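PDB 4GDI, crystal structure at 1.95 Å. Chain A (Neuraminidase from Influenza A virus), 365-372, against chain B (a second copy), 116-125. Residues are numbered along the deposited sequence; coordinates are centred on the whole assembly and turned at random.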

# COMPACT_ATOMS: atom_id res chain seq x y z
N PRO A 365 21.73 11.59 29.42
CA PRO A 365 21.18 10.63 30.38
C PRO A 365 19.67 10.82 30.54
O PRO A 365 19.16 11.90 30.30
CB PRO A 365 21.92 10.98 31.67
CG PRO A 365 22.30 12.41 31.52
CD PRO A 365 22.57 12.61 30.07
N VAL A 366 18.97 9.75 30.90
CA VAL A 366 17.55 9.82 31.20
C VAL A 366 17.36 9.05 32.48
O VAL A 366 18.31 8.45 32.98
CB VAL A 366 16.70 9.17 30.09
CG1 VAL A 366 16.68 10.04 28.84
CG2 VAL A 366 17.22 7.77 29.77
N GLN A 367 16.15 9.06 33.02
CA GLN A 367 15.90 8.32 34.25
C GLN A 367 15.81 6.83 33.96
O GLN A 367 15.68 6.41 32.81
CB GLN A 367 14.64 8.84 34.94
CG GLN A 367 14.87 10.16 35.66
CD GLN A 367 15.95 10.04 36.73
OE1 GLN A 367 15.82 9.26 37.67
NE2 GLN A 367 17.02 10.81 36.57
N ASN A 368 15.91 6.03 35.01
CA ASN A 368 15.91 4.58 34.89
C ASN A 368 14.49 4.06 34.71
O ASN A 368 13.97 3.32 35.56
CB ASN A 368 16.59 3.97 36.12
CG ASN A 368 16.92 2.51 35.94
OD1 ASN A 368 16.91 1.99 34.83
ND2 ASN A 368 17.20 1.83 37.05
N ILE A 369 13.86 4.44 33.61
CA ILE A 369 12.49 4.02 33.32
C ILE A 369 12.41 2.52 33.10
O ILE A 369 13.27 1.92 32.47
CB ILE A 369 11.92 4.72 32.09
CG1 ILE A 369 11.64 6.18 32.41
CG2 ILE A 369 10.61 4.06 31.66
CD1 ILE A 369 10.82 6.87 31.36
N ASN A 370 11.36 1.92 33.65
CA ASN A 370 11.11 0.51 33.45
C ASN A 370 10.02 0.38 32.40
O ASN A 370 8.91 0.87 32.59
CB ASN A 370 10.67 -0.14 34.76
CG ASN A 370 10.55 -1.63 34.65
OD1 ASN A 370 10.04 -2.16 33.66
ND2 ASN A 370 11.03 -2.34 35.66
N TRP A 371 10.34 -0.25 31.27
CA TRP A 371 9.40 -0.31 30.16
C TRP A 371 8.47 -1.52 30.24
O TRP A 371 7.75 -1.79 29.28
CB TRP A 371 10.15 -0.29 28.82
CG TRP A 371 10.81 1.02 28.58
CD1 TRP A 371 12.11 1.34 28.84
CD2 TRP A 371 10.20 2.21 28.08
NE1 TRP A 371 12.36 2.65 28.51
CE2 TRP A 371 11.19 3.21 28.04
CE3 TRP A 371 8.91 2.53 27.65
CZ2 TRP A 371 10.94 4.50 27.58
CZ3 TRP A 371 8.66 3.81 27.20
CH2 TRP A 371 9.67 4.78 27.17
N ASP A 372 8.49 -2.24 31.36
CA ASP A 372 7.58 -3.37 31.57
C ASP A 372 6.14 -2.92 31.37
O ASP A 372 5.33 -3.63 30.76
CB ASP A 372 7.71 -3.93 33.00
CG ASP A 372 8.84 -4.93 33.15
OD1 ASP A 372 9.38 -5.41 32.14
OD2 ASP A 372 9.19 -5.24 34.31
N ALA B 116 5.73 11.83 25.16
CA ALA B 116 6.07 11.79 26.57
C ALA B 116 5.86 10.38 27.11
O ALA B 116 4.86 9.73 26.82
CB ALA B 116 5.23 12.80 27.34
N ASN B 117 6.83 9.90 27.88
CA ASN B 117 6.77 8.58 28.51
C ASN B 117 7.27 8.62 29.94
O ASN B 117 7.96 9.56 30.33
CB ASN B 117 7.63 7.59 27.74
CG ASN B 117 7.02 7.18 26.44
OD1 ASN B 117 6.17 6.29 26.40
ND2 ASN B 117 7.44 7.82 25.35
N GLY B 118 6.98 7.57 30.70
CA GLY B 118 7.43 7.48 32.07
C GLY B 118 6.36 8.02 33.01
O GLY B 118 5.42 8.67 32.56
N ARG B 119 6.49 7.75 34.30
CA ARG B 119 5.60 8.41 35.25
C ARG B 119 6.35 9.18 36.33
O ARG B 119 7.50 8.89 36.64
CB ARG B 119 4.59 7.44 35.86
CG ARG B 119 3.20 7.48 35.21
CD ARG B 119 2.72 8.90 34.85
NE ARG B 119 2.20 9.65 35.99
CZ ARG B 119 0.90 9.84 36.25
NH1 ARG B 119 -0.03 9.34 35.45
NH2 ARG B 119 0.54 10.55 37.31
N ASP B 120 5.65 10.18 36.85
CA ASP B 120 6.21 11.14 37.80
C ASP B 120 7.65 11.47 37.46
O ASP B 120 7.92 11.96 36.37
CB ASP B 120 6.04 10.69 39.26
CG ASP B 120 6.31 9.21 39.47
OD1 ASP B 120 7.49 8.83 39.62
OD2 ASP B 120 5.33 8.43 39.50
N ARG B 121 8.58 11.21 38.37
CA ARG B 121 9.94 11.74 38.25
C ARG B 121 10.73 11.17 37.07
O ARG B 121 11.71 11.78 36.64
CB ARG B 121 10.71 11.52 39.55
CG ARG B 121 10.56 12.66 40.55
CD ARG B 121 11.60 12.61 41.66
NE ARG B 121 12.85 13.26 41.27
CZ ARG B 121 13.10 14.56 41.41
NH1 ARG B 121 12.19 15.38 41.94
NH2 ARG B 121 14.27 15.06 41.03
N ASN B 122 10.31 10.02 36.55
CA ASN B 122 11.03 9.41 35.43
C ASN B 122 10.56 9.89 34.07
O ASN B 122 11.11 9.50 33.04
CB ASN B 122 10.90 7.88 35.49
CG ASN B 122 11.61 7.28 36.69
OD1 ASN B 122 12.37 7.96 37.39
ND2 ASN B 122 11.37 6.00 36.93
N SER B 123 9.54 10.75 34.05
CA SER B 123 8.95 11.18 32.81
C SER B 123 9.96 11.96 31.97
O SER B 123 10.73 12.76 32.48
CB SER B 123 7.71 12.02 33.07
OG SER B 123 7.08 12.39 31.84
N PHE B 124 9.96 11.70 30.66
CA PHE B 124 10.83 12.43 29.75
C PHE B 124 10.15 12.49 28.38
O PHE B 124 9.31 11.66 28.03
CB PHE B 124 12.21 11.77 29.65
CG PHE B 124 12.24 10.55 28.77
CD1 PHE B 124 11.73 9.35 29.22
CD2 PHE B 124 12.76 10.62 27.50
CE1 PHE B 124 11.75 8.22 28.40
CE2 PHE B 124 12.77 9.50 26.67
CZ PHE B 124 12.27 8.30 27.13
N ILE B 125 10.52 13.50 27.62
CA ILE B 125 9.99 13.66 26.29
C ILE B 125 11.09 13.32 25.30
O ILE B 125 12.26 13.61 25.54
CB ILE B 125 9.48 15.09 26.10
CG1 ILE B 125 8.10 15.22 26.77
CG2 ILE B 125 9.42 15.47 24.62
CD1 ILE B 125 7.63 16.66 26.89
O HOH W 1 12.27 2.92 38.16
O HOH W 2 9.28 3.97 35.20

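Contacts between subunits often follow a simple plan: an apolar centre packed by shape, and a polar margin where water completes what direct pairing does not. The meeting of these two neuraminidase chains is a compact example. At its centre lies Ile369(A), whose side chain, with chi1 in m and chi2 in t, extends its CD1 into a pocket built from the hairpin of chain B. CD1 of Ile369(A) lies 3.4 Å from CE1 of Phe124(B), 3.5 Å from CA of Gly118(B) and a tight 3.1 Å from the backbone O of Asn122(B). One terminal methyl thus touches an aromatic edge, a glycine backbone and a carbonyl at once.

The glycine is part of the fit. An ideal CB on Gly118(B) would fall 2.6 Å from CD1 of Ile369(A), a clash; the backbone angles of 93/166 call for glycine in any case, since a CB would also jam against the carbonyl O of Asn117(B). The walls of the pocket are held in place by the hairpin itself, where Asn117(B) and Phe124(B) pair through two backbone hydrogen bonds, N of Asn117(B) to O of Phe124(B) at 3.0 Å and N of Phe124(B) to O of Asn117(B) at 2.9 Å.

Phe124(B) is used on more than one aspect of its ring. Ile369(A) and Trp371(A) meet its edge, the latter through CZ2, 3.9 Å from CE1 of Phe124(B), while CG1 of Val366(A) sits over one face, 4.2 Å from CD2 of Phe124(B). Trp371(A) shows how a long side chain can reach a partner its backbone does not face: its CA-to-CB bond points sideways, yet the indole end comes nearer, and CH2 packs 3.5 Å from CB of Asn117(B).

Outward from this apolar centre, Asn122(B) forms the transition. Its CB lies 3.6 Å from CG1 of Ile369(A), whereas its OD1 approaches CB of Gln367(A) at 3.5 Å, a van der Waals contact. Gln367(A) also lays its CG 3.7 Å from O of Arg121(B).

No direct hydrogen bond crosses between the stretches; water supplies the polar links instead. ND2 of Asn122(B) stands 4.0 Å from O of Asn368(A), and one water spans that gap, donating to O of Asn368(A) at 3.1 Å and weakly accepting from ND2 of Asn122(B) at 3.4 Å. A second water accepts weakly from ND2 of Asn122(B) at 3.4 Å and, also weakly, from N of Asn370(A) at 3.3 Å. Close packing inside and loose, solvent-mediated bridges outside complete the pattern.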